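Local coordinates for periplasmic binding protein/LacI transcriptional regulator (Brachyspira murdochii, PDB 4KQC) that probably binds a carbohydrate as the solute-binding component of an ABC transporter, in the manner of periplasmic sugar-binding proteins, at residues N233-D238 / N262-G267. Residues are numbered along the deposited sequence; the frame is centred on the assembly and turned at random.
Sequences NTIVGD and NGIIQG. With NO3 (nitrate ion), chain F.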
loop_
_atom_site.group_PDB
_atom_site.type_symbol
_atom_site.label_atom_id
_atom_site.label_comp_id
_atom_site.label_asym_id
_atom_site.label_seq_id
_atom_site.Cartn_x
_atom_site.Cartn_y
_atom_site.Cartn_z
ATOM N N ASN A 233 14.157 -3.253 23.992
ATOM C CA ASN A 233 13.261 -2.857 22.914
ATOM C C ASN A 233 12.591 -4.039 22.248
ATOM O O ASN A 233 12.388 -4.062 21.041
ATOM C CB ASN A 233 14.005 -2.068 21.852
ATOM C CG ASN A 233 14.843 -0.983 22.445
ATOM O OD1 ASN A 233 16.019 -0.811 22.080
ATOM N ND2 ASN A 233 14.286 -0.315 23.447
ATOM N N THR A 234 12.215 -5.018 23.049
ATOM C CA THR A 234 11.584 -6.240 22.539
ATOM C C THR A 234 10.047 -6.213 22.498
ATOM O O THR A 234 9.378 -5.576 23.335
ATOM C CB THR A 234 12.041 -7.456 23.380
ATOM O OG1 THR A 234 11.588 -8.668 22.747
ATOM C CG2 THR A 234 11.490 -7.387 24.833
ATOM N N ILE A 235 9.494 -6.932 21.546
ATOM C CA ILE A 235 8.023 -7.165 21.538
ATOM C C ILE A 235 7.590 -8.195 22.569
ATOM O O ILE A 235 6.394 -8.292 22.884
ATOM C CB ILE A 235 7.464 -7.552 20.131
ATOM C CG1 ILE A 235 8.063 -8.852 19.632
ATOM C CG2 ILE A 235 7.740 -6.456 19.128
ATOM C CD1 ILE A 235 7.215 -9.643 18.652
ATOM N N VAL A 236 8.550 -8.915 23.141
ATOM C CA VAL A 236 8.243 -10.048 24.005
ATOM C C VAL A 236 7.830 -9.537 25.372
ATOM O O VAL A 236 8.536 -8.770 25.997
ATOM C CB VAL A 236 9.445 -11.036 24.106
ATOM C CG1 VAL A 236 9.154 -12.181 25.067
ATOM C CG2 VAL A 236 9.798 -11.596 22.753
ATOM N N GLY A 237 6.643 -9.921 25.806
ATOM C CA GLY A 237 6.121 -9.513 27.085
ATOM C C GLY A 237 5.589 -8.094 27.134
ATOM O O GLY A 237 5.224 -7.631 28.213
ATOM N N ASP A 238 5.515 -7.406 25.988
ATOM C CA ASP A 238 5.138 -5.986 25.995
ATOM C C ASP A 238 3.733 -5.705 25.559
ATOM O O ASP A 238 3.349 -4.549 25.465
ATOM C CB ASP A 238 6.092 -5.095 25.198
ATOM C CG ASP A 238 6.072 -3.630 25.679
ATOM O OD1 ASP A 238 5.903 -3.378 26.904
ATOM O OD2 ASP A 238 6.295 -2.711 24.869
ATOM N N ASN A 262 13.150 -12.044 11.509
ATOM C CA ASN A 262 13.571 -12.015 12.894
ATOM C C ASN A 262 12.432 -12.157 13.895
ATOM O O ASN A 262 12.691 -12.051 15.102
ATOM C CB ASN A 262 14.236 -10.654 13.159
ATOM C CG ASN A 262 15.569 -10.495 12.486
ATOM O OD1 ASN A 262 16.247 -11.479 12.201
ATOM N ND2 ASN A 262 15.962 -9.230 12.215
ATOM N N GLY A 263 11.171 -12.283 13.433
ATOM C CA GLY A 263 10.054 -12.513 14.311
ATOM C C GLY A 263 9.427 -11.322 15.021
ATOM O O GLY A 263 8.585 -11.487 15.905
ATOM N N ILE A 264 9.865 -10.096 14.658
ATOM C CA ILE A 264 9.312 -8.872 15.191
ATOM C C ILE A 264 7.926 -8.554 14.565
ATOM O O ILE A 264 7.032 -8.132 15.244
ATOM C CB ILE A 264 10.304 -7.690 14.985
ATOM C CG1 ILE A 264 11.659 -8.007 15.658
ATOM C CG2 ILE A 264 9.702 -6.400 15.533
ATOM C CD1 ILE A 264 12.793 -7.191 15.128
ATOM N N ILE A 265 7.794 -8.839 13.275
ATOM C CA ILE A 265 6.548 -8.626 12.552
ATOM C C ILE A 265 6.087 -10.011 12.131
ATOM O O ILE A 265 6.883 -10.780 11.567
ATOM C CB ILE A 265 6.765 -7.665 11.328
ATOM C CG1 ILE A 265 7.151 -6.288 11.820
ATOM C CG2 ILE A 265 5.547 -7.650 10.431
ATOM C CD1 ILE A 265 7.482 -5.298 10.710
ATOM N N GLN A 266 4.831 -10.356 12.425
ATOM C CA GLN A 266 4.337 -11.711 12.191
ATOM C C GLN A 266 4.121 -11.980 10.717
ATOM O O GLN A 266 4.272 -13.110 10.268
ATOM C CB GLN A 266 3.063 -12.006 12.994
ATOM C CG GLN A 266 3.253 -11.959 14.502
ATOM C CD GLN A 266 4.572 -12.621 14.932
ATOM O OE1 GLN A 266 5.549 -11.957 15.368
ATOM N NE2 GLN A 266 4.638 -13.937 14.730
ATOM N N GLY A 267 3.785 -10.956 9.945
ATOM C CA GLY A 267 3.484 -11.163 8.532
ATOM C C GLY A 267 2.981 -9.844 7.990
ATOM O O GLY A 267 2.641 -8.932 8.792
HETATM N N NO3 F . 18.865 -8.687 9.532
HETATM O O1 NO3 F . 18.620 -9.855 9.229
HETATM O O2 NO3 F . 19.487 -7.817 8.615
HETATM O O3 NO3 F . 18.534 -8.211 10.802
#
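I235 reaches across to G263 and I264, just past the end of helix 254-261, with its two branches doing different work, a compact example of one apolar residue joining two loops. Its CD1 lies against a pair of backbone carbonyls, 3.6 Å from G263 O and 3.7 Å from I264 O, while its CG2 meets the CG2 methyl of I264 at 4.1 Å. With chi1 at 62° CG1 sits between the backbone N and the carbonyl carbon, and the extended second torsion (154°) carries CD1 on to the two carbonyls, while CG2 lies beside the backbone N and faces I264. On I264 it is the short branch that touches, CG2 being anti to its backbone N, and the two side chains run obliquely to one another. Both isoleucines are buried, and this is the tight part of the contact. Around it the fit is looser: the end of Q266, modelled in two conformers, comes only doubtfully near CD1, and N262, exposed in the isolated molecule and touching a crystal neighbour, donates from ND2 to O3 of a nitrate ion (3.1 Å), probably from the crystallisation liquor.

T234 OG1 accepts from V236 N at 3.1 Å in an ST turn, overlapping a type II turn from I235 to D238; G263, with positive phi, ends helix 254-261 in a Schellman motif. I264 also packs on F220 and L221 of helix 214-223. Within the mixed-sheet lobe of the two-lobed periplasmic-binding-protein fold, the contact thus ties the loop leading to strand 246-250 to the one leading to strand 267-270, its parallel neighbour.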